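Glideosome-associated protein 50 (Plasmodium falciparum 3D7, PDB 3TGH) is a component of the glideosome, which drives gliding motility and host-cell invasion, probably anchors it in the inner membrane complex, and has a phosphatase-type fold binding two metal cations. Local coordinates at residues A[4-9]-A[277-282]; A[129-134]-A[322-327]; A[152-157]-A[192-197]; A[178-183]-A[218-223]; A[226-231]-A[246-251]. All blocks are in the same frame, centred on the assembly; numbering follows the deposited sequence. Where two conformers were deposited one is given.

Contact 1 (A[4-9]-A[277-282])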
# COMPACT_ATOMS: atom_id res chain seq x y z
N LEU A 4 14.37 -6.04 6.01
CA LEU A 4 13.09 -6.44 5.43
C LEU A 4 12.89 -5.59 4.17
O LEU A 4 12.97 -4.37 4.23
CB LEU A 4 11.95 -6.19 6.42
CG LEU A 4 10.55 -6.69 6.04
CD1 LEU A 4 9.57 -6.49 7.18
CD2 LEU A 4 10.02 -5.99 4.80
N ARG A 5 12.65 -6.26 3.05
CA ARG A 5 12.53 -5.59 1.76
C ARG A 5 11.23 -5.92 1.07
O ARG A 5 10.88 -7.10 0.90
CB ARG A 5 13.70 -5.97 0.87
CG ARG A 5 15.03 -5.47 1.42
CD ARG A 5 16.14 -5.71 0.44
NE ARG A 5 17.39 -5.10 0.87
CZ ARG A 5 18.52 -5.10 0.17
NH1 ARG A 5 18.58 -5.70 -1.02
NH2 ARG A 5 19.60 -4.51 0.66
N PHE A 6 10.52 -4.88 0.65
CA PHE A 6 9.26 -5.03 -0.03
C PHE A 6 9.15 -4.01 -1.16
O PHE A 6 9.90 -3.03 -1.18
CB PHE A 6 8.09 -4.94 0.97
CG PHE A 6 7.84 -3.57 1.53
CD1 PHE A 6 6.89 -2.73 0.94
CD2 PHE A 6 8.53 -3.11 2.65
CE1 PHE A 6 6.62 -1.47 1.46
CE2 PHE A 6 8.27 -1.83 3.17
CZ PHE A 6 7.32 -1.02 2.58
N ALA A 7 8.28 -4.29 -2.11
CA ALA A 7 8.05 -3.41 -3.24
C ALA A 7 6.63 -2.88 -3.20
O ALA A 7 5.74 -3.51 -2.62
CB ALA A 7 8.31 -4.14 -4.56
N SER A 8 6.42 -1.70 -3.80
CA SER A 8 5.10 -1.09 -3.93
C SER A 8 4.79 -0.90 -5.41
O SER A 8 5.64 -0.40 -6.16
CB SER A 8 5.06 0.28 -3.25
OG SER A 8 5.15 0.17 -1.84
N LEU A 9 3.59 -1.30 -5.82
CA LEU A 9 3.11 -1.17 -7.19
C LEU A 9 1.65 -0.72 -7.17
O LEU A 9 0.80 -1.40 -6.62
CB LEU A 9 3.22 -2.52 -7.91
CG LEU A 9 2.77 -2.53 -9.37
CD1 LEU A 9 3.79 -1.79 -10.25
CD2 LEU A 9 2.53 -3.95 -9.85
N CYS A 277 8.19 1.38 -6.54
CA CYS A 277 9.13 1.60 -5.44
C CYS A 277 9.64 0.31 -4.84
O CYS A 277 8.93 -0.69 -4.81
CB CYS A 277 8.46 2.37 -4.31
SG CYS A 277 7.99 4.01 -4.74
N VAL A 278 10.87 0.36 -4.33
CA VAL A 278 11.41 -0.69 -3.50
C VAL A 278 11.82 -0.07 -2.16
O VAL A 278 12.45 0.98 -2.13
CB VAL A 278 12.60 -1.39 -4.18
CG1 VAL A 278 13.19 -2.45 -3.25
CG2 VAL A 278 12.16 -2.01 -5.50
N HIS A 279 11.43 -0.72 -1.07
CA HIS A 279 11.63 -0.18 0.27
C HIS A 279 12.46 -1.16 1.07
O HIS A 279 12.26 -2.37 0.96
CB HIS A 279 10.31 0.04 0.99
CG HIS A 279 9.27 0.75 0.17
ND1 HIS A 279 9.07 2.11 0.23
CD2 HIS A 279 8.35 0.27 -0.70
CE1 HIS A 279 8.08 2.44 -0.58
NE2 HIS A 279 7.63 1.34 -1.16
N GLU A 280 13.38 -0.64 1.87
CA GLU A 280 14.26 -1.46 2.70
C GLU A 280 14.18 -0.98 4.16
O GLU A 280 14.50 0.18 4.45
CB GLU A 280 15.70 -1.37 2.18
CG GLU A 280 15.86 -1.70 0.68
CD GLU A 280 17.22 -1.31 0.08
OE1 GLU A 280 18.05 -0.67 0.77
OE2 GLU A 280 17.46 -1.65 -1.10
N LEU A 281 13.74 -1.85 5.06
CA LEU A 281 13.72 -1.56 6.49
C LEU A 281 14.98 -2.15 7.11
O LEU A 281 15.31 -3.31 6.85
CB LEU A 281 12.51 -2.17 7.18
CG LEU A 281 11.16 -1.45 7.09
CD1 LEU A 281 10.84 -1.02 5.70
CD2 LEU A 281 10.06 -2.35 7.65
N SER A 282 15.68 -1.36 7.92
CA SER A 282 16.91 -1.80 8.57
C SER A 282 17.04 -1.20 9.96
O SER A 282 16.16 -0.45 10.41
CB SER A 282 18.13 -1.39 7.72
OG SER A 282 18.37 0.01 7.78

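Contact 2 (A[129-134]-A[322-327])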
# COMPACT_ATOMS: atom_id res chain seq x y z
N HIS A 129 -4.57 -5.58 8.56
CA HIS A 129 -3.20 -5.31 9.01
C HIS A 129 -2.35 -6.55 8.86
O HIS A 129 -2.88 -7.66 8.76
CB HIS A 129 -3.19 -4.87 10.47
CG HIS A 129 -3.97 -5.77 11.37
ND1 HIS A 129 -5.28 -5.51 11.73
CD2 HIS A 129 -3.66 -6.97 11.91
CE1 HIS A 129 -5.72 -6.49 12.50
NE2 HIS A 129 -4.76 -7.39 12.63
N TYR A 130 -1.04 -6.33 8.85
CA TYR A 130 -0.04 -7.39 8.79
C TYR A 130 1.12 -6.95 9.66
O TYR A 130 1.77 -5.93 9.40
CB TYR A 130 0.40 -7.60 7.34
CG TYR A 130 1.61 -8.50 7.16
CD1 TYR A 130 1.57 -9.83 7.56
CD2 TYR A 130 2.77 -8.03 6.55
CE1 TYR A 130 2.68 -10.67 7.38
CE2 TYR A 130 3.88 -8.85 6.37
CZ TYR A 130 3.83 -10.17 6.79
OH TYR A 130 4.92 -10.98 6.61
N PHE A 131 1.36 -7.69 10.74
CA PHE A 131 2.45 -7.39 11.65
C PHE A 131 3.53 -8.43 11.43
O PHE A 131 3.23 -9.62 11.36
CB PHE A 131 1.98 -7.47 13.10
CG PHE A 131 1.26 -6.24 13.58
CD1 PHE A 131 -0.00 -5.92 13.08
CD2 PHE A 131 1.82 -5.42 14.54
CE1 PHE A 131 -0.67 -4.78 13.52
CE2 PHE A 131 1.15 -4.29 14.99
CZ PHE A 131 -0.10 -3.97 14.48
N THR A 132 4.77 -7.97 11.31
CA THR A 132 5.89 -8.87 11.10
C THR A 132 7.12 -8.37 11.87
O THR A 132 7.06 -7.37 12.58
CB THR A 132 6.18 -9.05 9.60
OG1 THR A 132 7.12 -10.11 9.41
CG2 THR A 132 6.69 -7.75 8.96
N HIS A 133 8.22 -9.10 11.73
CA HIS A 133 9.45 -8.76 12.44
C HIS A 133 10.65 -9.34 11.71
O HIS A 133 10.51 -10.26 10.91
CB HIS A 133 9.40 -9.29 13.87
CG HIS A 133 9.26 -10.78 13.94
ND1 HIS A 133 10.33 -11.62 14.16
CD2 HIS A 133 8.18 -11.59 13.80
CE1 HIS A 133 9.92 -12.87 14.16
NE2 HIS A 133 8.62 -12.88 13.94
N PHE A 134 11.82 -8.78 12.00
CA PHE A 134 13.08 -9.30 11.47
C PHE A 134 14.22 -9.05 12.45
O PHE A 134 14.11 -8.17 13.31
CB PHE A 134 13.39 -8.70 10.09
CG PHE A 134 13.57 -7.21 10.09
CD1 PHE A 134 14.85 -6.65 10.10
CD2 PHE A 134 12.48 -6.35 10.04
CE1 PHE A 134 15.03 -5.27 10.09
CE2 PHE A 134 12.65 -4.96 10.03
CZ PHE A 134 13.92 -4.43 10.05
N ALA A 322 -3.57 -8.79 21.35
CA ALA A 322 -4.92 -9.19 21.73
C ALA A 322 -5.95 -8.06 21.64
O ALA A 322 -7.15 -8.34 21.66
CB ALA A 322 -4.93 -9.80 23.15
N ALA A 323 -5.49 -6.81 21.52
CA ALA A 323 -6.38 -5.65 21.35
C ALA A 323 -6.63 -5.30 19.88
O ALA A 323 -7.41 -4.39 19.58
CB ALA A 323 -5.79 -4.43 22.07
N LEU A 324 -5.97 -6.00 18.96
CA LEU A 324 -6.19 -5.77 17.53
C LEU A 324 -7.61 -6.19 17.14
O LEU A 324 -8.16 -7.13 17.71
CB LEU A 324 -5.18 -6.53 16.67
CG LEU A 324 -3.75 -6.00 16.58
CD1 LEU A 324 -2.85 -7.09 15.99
CD2 LEU A 324 -3.67 -4.71 15.75
N PRO A 325 -8.21 -5.48 16.18
CA PRO A 325 -9.54 -5.89 15.72
C PRO A 325 -9.47 -7.17 14.90
O PRO A 325 -8.46 -7.41 14.22
CB PRO A 325 -9.98 -4.71 14.85
CG PRO A 325 -8.72 -4.11 14.37
CD PRO A 325 -7.73 -4.28 15.47
N ASN A 326 -10.52 -7.98 14.97
CA ASN A 326 -10.59 -9.20 14.17
C ASN A 326 -10.61 -8.84 12.69
O ASN A 326 -11.24 -7.85 12.30
CB ASN A 326 -11.83 -10.02 14.54
CG ASN A 326 -11.75 -10.60 15.93
OD1 ASN A 326 -10.83 -10.29 16.69
ND2 ASN A 326 -12.72 -11.45 16.28
N VAL A 327 -9.91 -9.62 11.88
CA VAL A 327 -9.93 -9.40 10.44
C VAL A 327 -11.00 -10.30 9.85
O VAL A 327 -10.79 -11.51 9.69
CB VAL A 327 -8.55 -9.67 9.79
CG1 VAL A 327 -8.65 -9.61 8.26
CG2 VAL A 327 -7.54 -8.64 10.29

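Contact 3 (A[152-157]-A[192-197])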
# COMPACT_ATOMS: atom_id res chain seq x y z
N ALA A 152 7.60 -4.56 12.40
CA ALA A 152 6.99 -3.66 11.42
C ALA A 152 5.49 -3.93 11.34
O ALA A 152 5.07 -5.08 11.18
CB ALA A 152 7.62 -3.87 10.05
N ALA A 153 4.70 -2.86 11.47
CA ALA A 153 3.26 -2.94 11.32
C ALA A 153 2.86 -2.34 9.98
O ALA A 153 3.17 -1.19 9.70
CB ALA A 153 2.57 -2.22 12.46
N PHE A 154 2.20 -3.14 9.16
CA PHE A 154 1.62 -2.70 7.89
C PHE A 154 0.12 -2.61 8.08
O PHE A 154 -0.53 -3.60 8.44
CB PHE A 154 1.98 -3.69 6.78
CG PHE A 154 3.43 -3.64 6.40
CD1 PHE A 154 4.37 -4.36 7.11
CD2 PHE A 154 3.86 -2.85 5.34
CE1 PHE A 154 5.72 -4.31 6.76
CE2 PHE A 154 5.20 -2.80 4.99
CZ PHE A 154 6.13 -3.53 5.70
N ILE A 155 -0.44 -1.42 7.87
CA ILE A 155 -1.86 -1.18 8.04
C ILE A 155 -2.45 -0.81 6.68
O ILE A 155 -1.95 0.10 5.99
CB ILE A 155 -2.12 -0.10 9.09
CG1 ILE A 155 -1.65 -0.60 10.47
CG2 ILE A 155 -3.62 0.28 9.13
CD1 ILE A 155 -1.46 0.52 11.49
N PHE A 156 -3.47 -1.55 6.27
CA PHE A 156 -4.08 -1.38 4.96
C PHE A 156 -5.45 -0.77 5.11
O PHE A 156 -6.30 -1.30 5.83
CB PHE A 156 -4.15 -2.72 4.22
CG PHE A 156 -2.80 -3.33 3.97
CD1 PHE A 156 -2.18 -4.11 4.94
CD2 PHE A 156 -2.12 -3.09 2.77
CE1 PHE A 156 -0.91 -4.66 4.72
CE2 PHE A 156 -0.87 -3.63 2.55
CZ PHE A 156 -0.25 -4.41 3.54
N ILE A 157 -5.67 0.36 4.45
CA ILE A 157 -6.93 1.10 4.57
C ILE A 157 -7.65 1.20 3.23
O ILE A 157 -7.02 1.17 2.17
CB ILE A 157 -6.73 2.52 5.16
CG1 ILE A 157 -5.79 3.37 4.31
CG2 ILE A 157 -6.17 2.44 6.57
CD1 ILE A 157 -5.68 4.84 4.80
N PHE A 192 8.51 0.16 13.25
CA PHE A 192 8.14 0.77 11.98
C PHE A 192 6.63 0.62 11.77
O PHE A 192 6.07 -0.45 12.00
CB PHE A 192 8.84 0.07 10.82
CG PHE A 192 10.34 0.14 10.87
CD1 PHE A 192 11.09 -0.95 11.27
CD2 PHE A 192 11.01 1.29 10.47
CE1 PHE A 192 12.49 -0.89 11.30
CE2 PHE A 192 12.39 1.36 10.50
CZ PHE A 192 13.13 0.27 10.91
N ILE A 193 5.98 1.68 11.30
CA ILE A 193 4.55 1.63 10.96
C ILE A 193 4.37 2.21 9.56
O ILE A 193 4.77 3.35 9.31
CB ILE A 193 3.66 2.39 11.97
CG1 ILE A 193 3.95 1.94 13.40
CG2 ILE A 193 2.19 2.18 11.65
CD1 ILE A 193 3.27 2.80 14.45
N ILE A 194 3.79 1.40 8.68
CA ILE A 194 3.59 1.75 7.28
C ILE A 194 2.11 1.58 6.96
O ILE A 194 1.53 0.53 7.21
CB ILE A 194 4.42 0.83 6.33
CG1 ILE A 194 5.92 0.99 6.61
CG2 ILE A 194 4.12 1.13 4.85
CD1 ILE A 194 6.43 0.09 7.72
N VAL A 195 1.50 2.63 6.42
CA VAL A 195 0.10 2.58 6.04
C VAL A 195 0.01 2.63 4.51
O VAL A 195 0.77 3.35 3.86
CB VAL A 195 -0.69 3.74 6.69
CG1 VAL A 195 -2.16 3.69 6.31
CG2 VAL A 195 -0.52 3.73 8.22
N VAL A 196 -0.91 1.84 3.96
CA VAL A 196 -1.08 1.70 2.51
C VAL A 196 -2.54 1.95 2.16
O VAL A 196 -3.43 1.35 2.77
CB VAL A 196 -0.69 0.26 2.06
CG1 VAL A 196 -0.93 0.07 0.57
CG2 VAL A 196 0.76 -0.05 2.43
N GLY A 197 -2.79 2.82 1.18
CA GLY A 197 -4.15 3.13 0.77
C GLY A 197 -4.21 3.62 -0.66
O GLY A 197 -3.19 3.61 -1.38

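Contact 4 (A[178-183]-A[218-223])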
# COMPACT_ATOMS: atom_id res chain seq x y z
N ASP A 178 -11.58 0.43 13.67
CA ASP A 178 -10.53 -0.58 13.50
C ASP A 178 -9.16 0.09 13.25
O ASP A 178 -8.15 -0.31 13.83
CB ASP A 178 -10.88 -1.53 12.36
CG ASP A 178 -11.98 -2.51 12.73
OD1 ASP A 178 -12.43 -2.52 13.90
OD2 ASP A 178 -12.40 -3.30 11.85
N LEU A 179 -9.14 1.10 12.39
CA LEU A 179 -7.92 1.86 12.12
C LEU A 179 -7.32 2.43 13.42
O LEU A 179 -6.12 2.31 13.66
CB LEU A 179 -8.20 3.01 11.15
CG LEU A 179 -7.13 3.45 10.14
CD1 LEU A 179 -7.26 4.96 9.82
CD2 LEU A 179 -5.70 3.09 10.52
N LYS A 180 -8.17 3.03 14.25
CA LYS A 180 -7.73 3.58 15.53
C LYS A 180 -7.16 2.49 16.44
O LYS A 180 -6.14 2.71 17.09
CB LYS A 180 -8.87 4.33 16.23
CG LYS A 180 -9.26 5.63 15.53
CD LYS A 180 -10.52 6.26 16.13
CE LYS A 180 -10.85 7.59 15.46
NZ LYS A 180 -12.14 8.18 15.94
N SER A 181 -7.81 1.33 16.45
CA SER A 181 -7.34 0.18 17.24
C SER A 181 -5.99 -0.32 16.72
O SER A 181 -5.07 -0.53 17.50
CB SER A 181 -8.36 -0.95 17.21
OG SER A 181 -9.57 -0.53 17.82
N GLN A 182 -5.86 -0.48 15.41
CA GLN A 182 -4.60 -0.90 14.81
C GLN A 182 -3.44 0.04 15.15
O GLN A 182 -2.35 -0.40 15.49
CB GLN A 182 -4.74 -1.00 13.28
CG GLN A 182 -5.66 -2.10 12.81
CD GLN A 182 -6.13 -1.92 11.38
OE1 GLN A 182 -6.23 -0.79 10.89
NE2 GLN A 182 -6.46 -3.02 10.71
N LEU A 183 -3.67 1.35 15.06
CA LEU A 183 -2.62 2.33 15.33
C LEU A 183 -2.26 2.34 16.82
O LEU A 183 -1.09 2.48 17.17
CB LEU A 183 -3.04 3.72 14.86
CG LEU A 183 -3.11 3.89 13.34
CD1 LEU A 183 -3.88 5.19 12.99
CD2 LEU A 183 -1.73 3.90 12.70
N LEU A 218 -4.91 12.13 8.99
CA LEU A 218 -3.55 12.57 9.33
C LEU A 218 -3.26 12.69 10.83
O LEU A 218 -2.19 12.27 11.28
CB LEU A 218 -3.17 13.86 8.60
CG LEU A 218 -1.73 14.34 8.78
CD1 LEU A 218 -0.71 13.29 8.35
CD2 LEU A 218 -1.51 15.65 8.02
N PRO A 219 -4.20 13.26 11.62
CA PRO A 219 -3.95 13.37 13.06
C PRO A 219 -3.74 12.02 13.75
O PRO A 219 -2.93 11.93 14.68
CB PRO A 219 -5.21 14.06 13.59
CG PRO A 219 -5.73 14.81 12.42
CD PRO A 219 -5.45 13.93 11.24
N LEU A 220 -4.44 10.98 13.30
CA LEU A 220 -4.24 9.62 13.82
C LEU A 220 -2.85 9.07 13.46
O LEU A 220 -2.22 8.39 14.27
CB LEU A 220 -5.30 8.65 13.29
CG LEU A 220 -6.77 8.96 13.60
CD1 LEU A 220 -7.66 7.93 12.94
CD2 LEU A 220 -7.04 9.02 15.10
N LEU A 221 -2.40 9.36 12.25
CA LEU A 221 -1.09 8.90 11.80
C LEU A 221 0.03 9.59 12.57
O LEU A 221 1.00 8.95 12.98
CB LEU A 221 -0.91 9.14 10.30
CG LEU A 221 -1.94 8.52 9.35
CD1 LEU A 221 -1.56 8.84 7.91
CD2 LEU A 221 -2.09 7.02 9.55
N LYS A 222 -0.12 10.89 12.80
CA LYS A 222 0.88 11.66 13.54
C LYS A 222 0.92 11.23 15.01
O LYS A 222 1.99 11.09 15.58
CB LYS A 222 0.61 13.17 13.44
CG LYS A 222 1.01 13.79 12.12
CD LYS A 222 0.65 15.28 12.08
CE LYS A 222 1.02 15.91 10.76
NZ LYS A 222 0.39 17.26 10.60
N ASP A 223 -0.25 11.01 15.60
CA ASP A 223 -0.34 10.56 16.99
C ASP A 223 0.38 9.22 17.19
O ASP A 223 1.00 9.00 18.24
CB ASP A 223 -1.80 10.42 17.43
CG ASP A 223 -1.94 9.77 18.80
OD1 ASP A 223 -1.67 10.45 19.82
OD2 ASP A 223 -2.31 8.58 18.86

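Contact 5 (A[226-231]-A[246-251])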
# COMPACT_ATOMS: atom_id res chain seq x y z
N VAL A 226 3.57 7.34 12.67
CA VAL A 226 3.67 6.57 11.45
C VAL A 226 4.85 7.05 10.61
O VAL A 226 5.12 8.25 10.51
CB VAL A 226 2.34 6.65 10.65
CG1 VAL A 226 2.52 6.18 9.21
CG2 VAL A 226 1.26 5.84 11.39
N ASP A 227 5.56 6.11 10.00
CA ASP A 227 6.74 6.41 9.20
C ASP A 227 6.39 6.80 7.77
O ASP A 227 6.83 7.85 7.27
CB ASP A 227 7.69 5.21 9.20
CG ASP A 227 8.24 4.91 10.58
OD1 ASP A 227 9.04 5.72 11.10
OD2 ASP A 227 7.86 3.87 11.16
N LEU A 228 5.60 5.95 7.11
CA LEU A 228 5.22 6.12 5.70
C LEU A 228 3.72 5.95 5.51
O LEU A 228 3.13 5.00 6.03
CB LEU A 228 5.88 5.04 4.85
CG LEU A 228 7.23 5.21 4.18
CD1 LEU A 228 8.30 5.64 5.14
CD2 LEU A 228 7.59 3.89 3.50
N TYR A 229 3.11 6.84 4.73
CA TYR A 229 1.80 6.57 4.16
C TYR A 229 2.00 6.45 2.65
O TYR A 229 2.38 7.42 1.99
CB TYR A 229 0.77 7.67 4.49
CG TYR A 229 -0.56 7.46 3.77
CD1 TYR A 229 -1.21 6.23 3.82
CD2 TYR A 229 -1.15 8.47 3.04
CE1 TYR A 229 -2.41 6.03 3.17
CE2 TYR A 229 -2.37 8.28 2.38
CZ TYR A 229 -2.99 7.05 2.44
OH TYR A 229 -4.19 6.83 1.80
N ILE A 230 1.81 5.24 2.13
CA ILE A 230 1.99 4.93 0.72
C ILE A 230 0.63 4.89 0.03
O ILE A 230 -0.26 4.12 0.43
CB ILE A 230 2.71 3.57 0.53
CG1 ILE A 230 4.01 3.51 1.35
CG2 ILE A 230 2.96 3.31 -0.97
CD1 ILE A 230 4.69 2.12 1.37
N SER A 231 0.45 5.74 -0.98
CA SER A 231 -0.81 5.83 -1.69
C SER A 231 -0.58 5.77 -3.19
O SER A 231 0.56 5.72 -3.66
CB SER A 231 -1.54 7.11 -1.29
OG SER A 231 -0.74 8.23 -1.57
N ALA A 246 6.80 10.38 5.91
CA ALA A 246 6.91 10.44 4.47
C ALA A 246 5.58 10.05 3.83
O ALA A 246 5.01 9.00 4.14
CB ALA A 246 8.02 9.54 3.97
N HIS A 247 5.09 10.90 2.94
CA HIS A 247 3.93 10.58 2.12
C HIS A 247 4.47 10.17 0.76
O HIS A 247 5.11 10.97 0.07
CB HIS A 247 3.02 11.80 2.00
CG HIS A 247 2.48 12.28 3.31
ND1 HIS A 247 1.20 12.00 3.73
CD2 HIS A 247 3.07 12.99 4.30
CE1 HIS A 247 1.01 12.53 4.93
NE2 HIS A 247 2.13 13.14 5.29
N ILE A 248 4.25 8.92 0.39
CA ILE A 248 4.77 8.40 -0.85
C ILE A 248 3.61 8.10 -1.78
O ILE A 248 2.70 7.34 -1.42
CB ILE A 248 5.58 7.13 -0.62
CG1 ILE A 248 6.83 7.44 0.21
CG2 ILE A 248 5.95 6.49 -1.96
CD1 ILE A 248 7.64 6.21 0.59
N THR A 249 3.64 8.70 -2.98
CA THR A 249 2.73 8.33 -4.04
C THR A 249 3.45 7.37 -4.98
O THR A 249 4.58 7.63 -5.44
CB THR A 249 2.23 9.53 -4.85
OG1 THR A 249 1.70 10.52 -3.97
CG2 THR A 249 1.13 9.08 -5.82
N CYS A 250 2.79 6.26 -5.26
CA CYS A 250 3.30 5.23 -6.14
C CYS A 250 2.13 4.75 -6.98
O CYS A 250 1.63 3.63 -6.80
CB CYS A 250 3.94 4.12 -5.31
SG CYS A 250 4.83 2.89 -6.27
N GLY A 251 1.66 5.62 -7.87
CA GLY A 251 0.44 5.37 -8.65
C GLY A 251 0.65 5.20 -10.14
O GLY A 251 -0.31 5.20 -10.91

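Contact 1 (A[4-9]-A[277-282])
The F6 and H279 side chains meet across two antiparallel strands; their planes are 18° apart, but the rings are slid so far that they barely overlap. Over the face of the F6 ring lies instead H279 CB, 3.8 Å from the ring centroid in a CH-pi contact, while L281 CD1 meets the ring edge 3.7 Å from CE2. H279 CG is anti to its carbonyl carbon (chi1 -47°), and the imidazole extends past F6 to S8, whose OG is hydrogen-bonded to H279 NE2 at 2.8 Å. T288 OG1 takes ND1, so both nitrogens of this buried ring have partners. On the other face of the sheet R5 and E280 run side by side, guanidinium and carboxylate stacked with planes 10° apart. In this conformer of E280, one of two, OE2 sits above the guanidinium, 4.0 Å from R5 NE, a long salt bridge of charge alone; the N-H groups of R5 serve Q3 and E33 O, and OE2 also pairs with K289. Between the two faces, six backbone hydrogen bonds join L4, F6 and S8 to L281, H279 and C277. The aromatic face packs on F154 and I230 of the second sheet, as in the two-sheet sandwich of metallophosphoesterases.

Contact 2 (A[129-134]-A[322-327])
The H129 imidazole carries L324 over one face: CD2 of the leucine stands 4.2 Å from the ring centroid and only 8° off the normal, a CH-pi contact. At the ring edge, near its plane, P325 O lies 3.4 Å from H129 CE1, and V327 CG2 approaches the same carbon obliquely at 3.6 Å. The F131 ring has L324 CD1 over one face, while its CE1 lies 3.7 Å from L324 CD2, the two side chains reaching toward each other tip to tip. One leucine thus serves two rings. Its branched end suits the task, because two methyl groups on a single carbon can touch differently turned surfaces at once.

H129 and F131 are two residues apart on strand 128-136, so their side chains leave it on the same side. In H129 CG sits between the backbone N and the carbonyl carbon (chi1 50°), and the ring presents its CE1-NE2 side to the loop. The polar end of the histidine is fixed elsewhere, with ND1 hydrogen-bonded to Q182 NE2 of helix 169-189. No hydrogen bond joins the two segments. L324 also rests on V185, and P325 on D178 and S181, all in that helix. This is peripheral packing: the loop after helix 317-321 lies against helix 169-189 and strand 128-136, at one edge of a sheet of the calcineurin-like fold.

Contact 3 (A[152-157]-A[192-197])
I194 meets F154 along its whole length, both side chains lying side by side and pointing the same way. Its CB stands 3.9 Å from F154 CD2, and CG2 stays near the same two ring carbons, CD2 and CE2, on the same side of the ring. CG1, anti to the carbonyl carbon (chi1 -61°), continues past CE2 at 4.2 Å. Then chi2, at 86°, places CD1 farther over the same face, offset toward the rim and 4.0 Å from A153 O. Beta-branching suits this place, since the two branches from CB both lie against the ring of F154.

Two residues along, F156 and V196 again lie side by side: V196 CB is 3.7 Å from F156 CD2, with both valine methyl groups close to the ring. On the other face I155 CD1 packs on I193 CG2 at 4.0 Å. The parallel strands are tied by five backbone hydrogen bonds, from A153 N to F192 O at one end to I157 N to V196 O at the other. Near that end I157 CG1 comes within 3.9 Å of G197 CA, a close approach that suits a residue without a side chain.

The strands belong to a beta-alpha-beta unit whose helix 169-189 covers the I155 and I193 face, through L179, Q182, L183 and A186. Strand 128-136 flanks one side and strand 228-231 the other, while F154 meets F6 and F37 edge-to-face between the two sheets.

Contact 4 (A[178-183]-A[218-223])
Two helices on the outer face of a parallel beta-alpha-beta region pack here: L220, from helix 218-223, fits against L179, K180 and L183 of helix 169-189. The short segments run 14° from parallel, with their axes 10.4 Å apart, a spacing bridged by side chains, with no hydrogen bond between the two segments.

L220 does most of the work. Its CB meets L183 CD1 at 3.8 Å, the two leucine side chains crossing at about a right angle, and the same L183 methyl carbon is equally near L220 O. Farther out, L220 CD1 lies 3.8 Å from K180 CG and 4.3 Å from L179 CD1. In L220, CG is anti to the carbonyl carbon (chi1 -60°), and chi2, at 178°, sets CD1 beyond it; both methyl groups meet the lysine chain. K180 is extended beyond CG, and both its CG and CE pass close to the L220 methyl groups. A lysine suits such a boundary: its methylenes add apolar surface to the leucines while the ammonium group can remain in water. L183 CD1 also reaches L221 CD2, 4.3 Å away, on the more buried side. Leucine suits this layer because its long branched end helps to span the gap between the axes.

At the margin the D223 carboxylate forms a salt bridge with K187, a second tie between the same two helices. Beneath, L179 and L183 rest on I155 of strand 148-156, while L221 packs on M245 of strand 245-250, and both helices thereby sit on the same sheet, the one containing these two strands.

Contact 5 (A[226-231]-A[246-251])
I248 and L228 come together through their torsions: in I248 CG1 is anti to the carbonyl carbon (chi1 -65°), and chi2, at 175°, extends CD1 to the leucine. That methyl carbon lies 3.7 Å from both CG and CD2 of L228, the side chains crossing obliquely. The other branch of L228, CD1, meets A246 CB at 4.1 Å. A small alanine at this position suits a neighbour as broad as leucine, and L228, I230 and I248 on this face pack on H279 of the other sheet.

The opposite face is more polar. H247 ND1 lies at the edge of the Y229 ring, 4.3 Å from CD2, close to its plane, while Y229 OH is hydrogen-bonded to Q199 O, a fitting partner for a buried phenol. S231 OG, set between the backbone N and the carbonyl carbon (chi1 58°), lies 4.1 Å from T249 OG1, too far for a hydrogen bond.

Five backbone hydrogen bonds join the parallel strands, beginning with A246 N to D227 O and ending with C250 N to S231 O, 2.8 Å long. The D227 side chain turns to other partners: OD2 accepts the backbone N of I193 and OD1 forms a salt bridge with K307. Strand 228-231 leads directly to H233, which binds the second metal cation, and the S231 side chain lies about 6 Å from that of H233. Placing metal ligands in loops just beyond strand ends is characteristic of the metallophosphoesterase fold.

How the contacts relate
Contacts 1, 3 and 5 form the buried core, each a strand pair tied by backbone hydrogen bonds, antiparallel in contact 1 and parallel in the others. Contact 1 belongs to one sheet, contacts 3 and 5 to the second, and the sheets meet through F6 with F154 and C277 with C250. Contacts 3 and 5 share a sheet in which V195 O probably bonds to I230 N. Contact 4 lies outside that sheet; its segments meet through leucines and the methylenes of K180, with no hydrogen bond between them, and contact 2 is a surface contact of methyl groups on rings. H129 to Q182 connects contacts 2 and 4.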